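Transcriptional regulator KdgR (Pseudomonas aeruginosa, PDB 5Y6I) probably binds DNA through a helix-turn-helix domain and regulates transcription, as expected of an IclR-family regulator. Local coordinates at residues L104-A115 with A225-F236. Sequence-based numbering, arbitrary orientation.
Sequences LRDVLNETCFLA and AVLTVVGPASIF
V229 stands at the centre of a small apolar cluster where helix 93-108 rests on the sheet. Its CG1 faces L108 and the CB of E110 at the helix end, while CG2 faces C112 SG and, at 3.8 Å, L104 CD2, a division of contacts suited to a beta-branched residue. L104 and L227 run past one another head to tail, their CD2 methyls 3.9 Å apart, and helix 244-258 also packs against both leucines. Further along this face, the A225 methyl takes L114 CD1 at 3.6 Å.

On the other face of the sheet, alongside helix 150-158, the chi1 of F113 (57°) folds its ring back over T228 on the neighbouring strand. T228 CB makes a CH-pi contact 3.5 Å from the ring centroid, and V230 CG1 reaches the ring edge at CE2. A115 and V226 form a hydrogen-bonded antiparallel pair: A115 N to V226 O is 2.9 Å and nearly straight (171°), with V226 N returning a bond to A115 O. From the loop before strand 111-118, the E110 carboxylate brings OE2 to CB of F236, past the end of strand 223-232, with carboxylate and ring planes 51° apart; it also has a long, weak ion pair with R132.

Helix 93-108 thus turns through N109, whose phi is positive, into strand 111-118, antiparallel to the central strand 223-232: the helix-flanked, 2-1-5-4-3 sheet of the GAF-like IclR C-terminal domain.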
loop_
_atom_site.group_PDB
_atom_site.type_symbol
_atom_site.label_atom_id
_atom_site.label_comp_id
_atom_site.label_asym_id
_atom_site.label_seq_id
_atom_site.Cartn_x
_atom_site.Cartn_y
_atom_site.Cartn_z
ATOM N N LEU A 104 -15.348 -19.533 -0.174
ATOM C CA LEU A 104 -14.512 -20.669 -0.535
ATOM C C LEU A 104 -14.799 -21.846 0.378
ATOM O O LEU A 104 -14.810 -23.000 -0.063
ATOM C CB LEU A 104 -13.035 -20.298 -0.460
ATOM C CG LEU A 104 -12.113 -21.426 -0.934
ATOM C CD1 LEU A 104 -12.220 -21.582 -2.439
ATOM C CD2 LEU A 104 -10.675 -21.149 -0.531
ATOM N N ARG A 105 -15.046 -21.573 1.658
ATOM C CA ARG A 105 -15.435 -22.653 2.552
ATOM C C ARG A 105 -16.718 -23.319 2.070
ATOM O O ARG A 105 -16.828 -24.546 2.082
ATOM C CB ARG A 105 -15.588 -22.118 3.976
ATOM C CG ARG A 105 -15.924 -23.175 5.028
ATOM C CD ARG A 105 -17.420 -23.236 5.224
ATOM N NE ARG A 105 -18.074 -21.925 5.072
ATOM C CZ ARG A 105 -18.373 -21.106 6.082
ATOM N NH1 ARG A 105 -18.056 -21.448 7.327
ATOM N NH2 ARG A 105 -18.973 -19.935 5.852
ATOM N N ASP A 106 -17.692 -22.529 1.615
ATOM C CA ASP A 106 -18.996 -23.101 1.296
ATOM C C ASP A 106 -18.974 -23.928 0.017
ATOM O O ASP A 106 -19.818 -24.816 -0.150
ATOM C CB ASP A 106 -20.042 -21.995 1.187
ATOM C CG ASP A 106 -20.281 -21.299 2.502
ATOM O OD1 ASP A 106 -19.842 -21.840 3.540
ATOM O OD2 ASP A 106 -20.893 -20.214 2.501
ATOM N N VAL A 107 -18.036 -23.666 -0.895
ATOM C CA VAL A 107 -17.977 -24.467 -2.115
ATOM C C VAL A 107 -17.183 -25.754 -1.908
ATOM O O VAL A 107 -17.514 -26.783 -2.499
ATOM C CB VAL A 107 -17.397 -23.661 -3.289
ATOM C CG1 VAL A 107 -18.434 -22.692 -3.826
ATOM C CG2 VAL A 107 -16.168 -22.936 -2.856
ATOM N N LEU A 108 -16.141 -25.721 -1.087
ATOM C CA LEU A 108 -15.378 -26.921 -0.785
ATOM C C LEU A 108 -15.952 -27.712 0.374
ATOM O O LEU A 108 -15.674 -28.914 0.478
ATOM C CB LEU A 108 -13.933 -26.554 -0.458
ATOM C CG LEU A 108 -13.255 -25.718 -1.540
ATOM C CD1 LEU A 108 -11.871 -25.299 -1.108
ATOM C CD2 LEU A 108 -13.181 -26.544 -2.818
ATOM N N ASN A 109 -16.753 -27.071 1.222
ATOM C CA ASN A 109 -17.062 -27.575 2.555
ATOM C C ASN A 109 -15.804 -28.132 3.214
ATOM O O ASN A 109 -15.771 -29.257 3.710
ATOM C CB ASN A 109 -18.169 -28.621 2.525
ATOM C CG ASN A 109 -18.822 -28.815 3.890
ATOM O OD1 ASN A 109 -18.699 -27.962 4.777
ATOM N ND2 ASN A 109 -19.520 -29.934 4.064
ATOM N N GLU A 110 -14.739 -27.336 3.176
ATOM C CA GLU A 110 -13.511 -27.645 3.884
ATOM C C GLU A 110 -13.100 -26.415 4.676
ATOM O O GLU A 110 -13.437 -25.286 4.309
ATOM C CB GLU A 110 -12.384 -28.087 2.920
ATOM C CG GLU A 110 -12.821 -29.117 1.881
ATOM C CD GLU A 110 -12.378 -30.534 2.256
ATOM O OE1 GLU A 110 -12.054 -30.735 3.449
ATOM O OE2 GLU A 110 -12.384 -31.449 1.384
ATOM N N THR A 111 -12.393 -26.634 5.782
ATOM C CA THR A 111 -11.998 -25.512 6.627
ATOM C C THR A 111 -10.936 -24.676 5.918
ATOM O O THR A 111 -9.877 -25.192 5.545
ATOM C CB THR A 111 -11.499 -26.022 7.979
ATOM O OG1 THR A 111 -12.541 -26.788 8.588
ATOM C CG2 THR A 111 -11.164 -24.862 8.909
ATOM N N CYS A 112 -11.232 -23.391 5.711
ATOM C CA CYS A 112 -10.291 -22.428 5.144
ATOM C C CYS A 112 -9.919 -21.411 6.212
ATOM O O CYS A 112 -10.750 -21.070 7.064
ATOM C CB CYS A 112 -10.872 -21.689 3.935
ATOM S SG CYS A 112 -11.657 -22.774 2.717
ATOM N N PHE A 113 -8.669 -20.944 6.181
ATOM C CA PHE A 113 -8.208 -19.971 7.163
ATOM C C PHE A 113 -7.312 -18.917 6.516
ATOM O O PHE A 113 -6.740 -19.119 5.437
ATOM C CB PHE A 113 -7.483 -20.641 8.352
ATOM C CG PHE A 113 -6.281 -21.504 7.982
ATOM C CD1 PHE A 113 -4.986 -21.019 8.128
ATOM C CD2 PHE A 113 -6.449 -22.832 7.601
ATOM C CE1 PHE A 113 -3.877 -21.843 7.835
ATOM C CE2 PHE A 113 -5.358 -23.655 7.310
ATOM C CZ PHE A 113 -4.076 -23.165 7.423
ATOM N N LEU A 114 -7.233 -17.766 7.177
ATOM C CA LEU A 114 -6.353 -16.681 6.762
ATOM C C LEU A 114 -5.276 -16.493 7.823
ATOM O O LEU A 114 -5.575 -16.441 9.024
ATOM C CB LEU A 114 -7.127 -15.379 6.554
ATOM C CG LEU A 114 -6.402 -14.266 5.781
ATOM C CD1 LEU A 114 -6.318 -14.597 4.293
ATOM C CD2 LEU A 114 -7.116 -12.944 5.980
ATOM N N ALA A 115 -4.029 -16.421 7.375
ATOM C CA ALA A 115 -2.898 -16.151 8.243
ATOM C C ALA A 115 -2.145 -14.941 7.723
ATOM O O ALA A 115 -2.079 -14.708 6.512
ATOM C CB ALA A 115 -1.956 -17.341 8.321
ATOM N N ALA A 225 -1.285 -11.717 3.228
ATOM C CA ALA A 225 -1.759 -12.854 3.995
ATOM C C ALA A 225 -1.503 -14.116 3.180
ATOM O O ALA A 225 -1.028 -14.061 2.039
ATOM C CB ALA A 225 -3.245 -12.707 4.342
ATOM N N VAL A 226 -1.799 -15.262 3.799
ATOM C CA VAL A 226 -1.851 -16.552 3.129
ATOM C C VAL A 226 -3.210 -17.159 3.431
ATOM O O VAL A 226 -3.687 -17.093 4.570
ATOM C CB VAL A 226 -0.719 -17.490 3.584
ATOM C CG1 VAL A 226 -0.779 -18.837 2.821
ATOM C CG2 VAL A 226 0.618 -16.821 3.365
ATOM N N LEU A 227 -3.848 -17.709 2.404
ATOM C CA LEU A 227 -5.158 -18.323 2.533
ATOM C C LEU A 227 -5.000 -19.802 2.221
ATOM O O LEU A 227 -4.238 -20.178 1.325
ATOM C CB LEU A 227 -6.178 -17.663 1.594
ATOM C CG LEU A 227 -7.641 -17.743 2.035
ATOM C CD1 LEU A 227 -8.435 -16.626 1.359
ATOM C CD2 LEU A 227 -8.270 -19.099 1.736
ATOM N N THR A 228 -5.730 -20.636 2.952
ATOM C CA THR A 228 -5.315 -22.015 3.141
ATOM C C THR A 228 -6.518 -22.908 3.387
ATOM O O THR A 228 -7.373 -22.577 4.215
ATOM C CB THR A 228 -4.389 -22.086 4.336
ATOM O OG1 THR A 228 -4.912 -21.171 5.294
ATOM C CG2 THR A 228 -3.017 -21.637 4.007
ATOM N N VAL A 229 -6.550 -24.054 2.709
ATOM C CA VAL A 229 -7.611 -25.041 2.853
ATOM C C VAL A 229 -7.031 -26.278 3.525
ATOM O O VAL A 229 -5.873 -26.646 3.296
ATOM C CB VAL A 229 -8.223 -25.393 1.483
ATOM C CG1 VAL A 229 -9.249 -26.533 1.612
ATOM C CG2 VAL A 229 -8.855 -24.152 0.848
ATOM N N VAL A 230 -7.836 -26.940 4.354
ATOM C CA VAL A 230 -7.280 -27.996 5.185
ATOM C C VAL A 230 -8.361 -29.020 5.513
ATOM O O VAL A 230 -9.550 -28.695 5.587
ATOM C CB VAL A 230 -6.627 -27.362 6.439
ATOM C CG1 VAL A 230 -7.653 -26.602 7.239
ATOM C CG2 VAL A 230 -5.890 -28.396 7.279
ATOM N N GLY A 231 -7.932 -30.283 5.679
ATOM C CA GLY A 231 -8.827 -31.402 5.853
ATOM C C GLY A 231 -8.130 -32.740 5.688
ATOM O O GLY A 231 -7.216 -32.894 4.882
ATOM N N PRO A 232 -8.573 -33.750 6.437
ATOM C CA PRO A 232 -7.919 -35.067 6.368
ATOM C C PRO A 232 -8.004 -35.715 4.987
ATOM O O PRO A 232 -8.880 -35.407 4.177
ATOM C CB PRO A 232 -8.685 -35.898 7.413
ATOM C CG PRO A 232 -9.297 -34.903 8.331
ATOM C CD PRO A 232 -9.651 -33.731 7.438
ATOM N N ALA A 233 -7.098 -36.684 4.765
ATOM C CA ALA A 233 -6.809 -37.223 3.430
ATOM C C ALA A 233 -8.033 -37.829 2.751
ATOM O O ALA A 233 -8.178 -37.713 1.526
ATOM C CB ALA A 233 -5.698 -38.276 3.519
ATOM N N SER A 234 -8.886 -38.511 3.523
ATOM C CA SER A 234 -10.128 -39.125 3.063
ATOM C C SER A 234 -10.971 -38.199 2.192
ATOM O O SER A 234 -11.058 -38.416 0.978
ATOM C CB SER A 234 -10.929 -39.659 4.263
ATOM O OG SER A 234 -10.976 -38.778 5.376
ATOM N N ILE A 235 -11.588 -37.169 2.770
ATOM C CA ILE A 235 -12.476 -36.348 1.951
ATOM C C ILE A 235 -11.680 -35.424 1.035
ATOM O O ILE A 235 -12.027 -35.264 -0.139
ATOM C CB ILE A 235 -13.474 -35.555 2.818
ATOM C CG1 ILE A 235 -14.612 -34.999 1.949
ATOM C CG2 ILE A 235 -12.787 -34.420 3.583
ATOM C CD1 ILE A 235 -15.613 -36.044 1.484
ATOM N N PHE A 236 -10.600 -34.820 1.539
ATOM C CA PHE A 236 -9.899 -33.739 0.853
ATOM C C PHE A 236 -8.604 -34.253 0.240
ATOM O O PHE A 236 -7.683 -34.660 0.961
ATOM C CB PHE A 236 -9.604 -32.578 1.805
ATOM C CG PHE A 236 -8.909 -31.398 1.141
ATOM C CD1 PHE A 236 -8.009 -30.620 1.854
ATOM C CD2 PHE A 236 -9.157 -31.068 -0.187
ATOM C CE1 PHE A 236 -7.358 -29.543 1.259
ATOM C CE2 PHE A 236 -8.510 -29.993 -0.782
ATOM C CZ PHE A 236 -7.610 -29.231 -0.058
#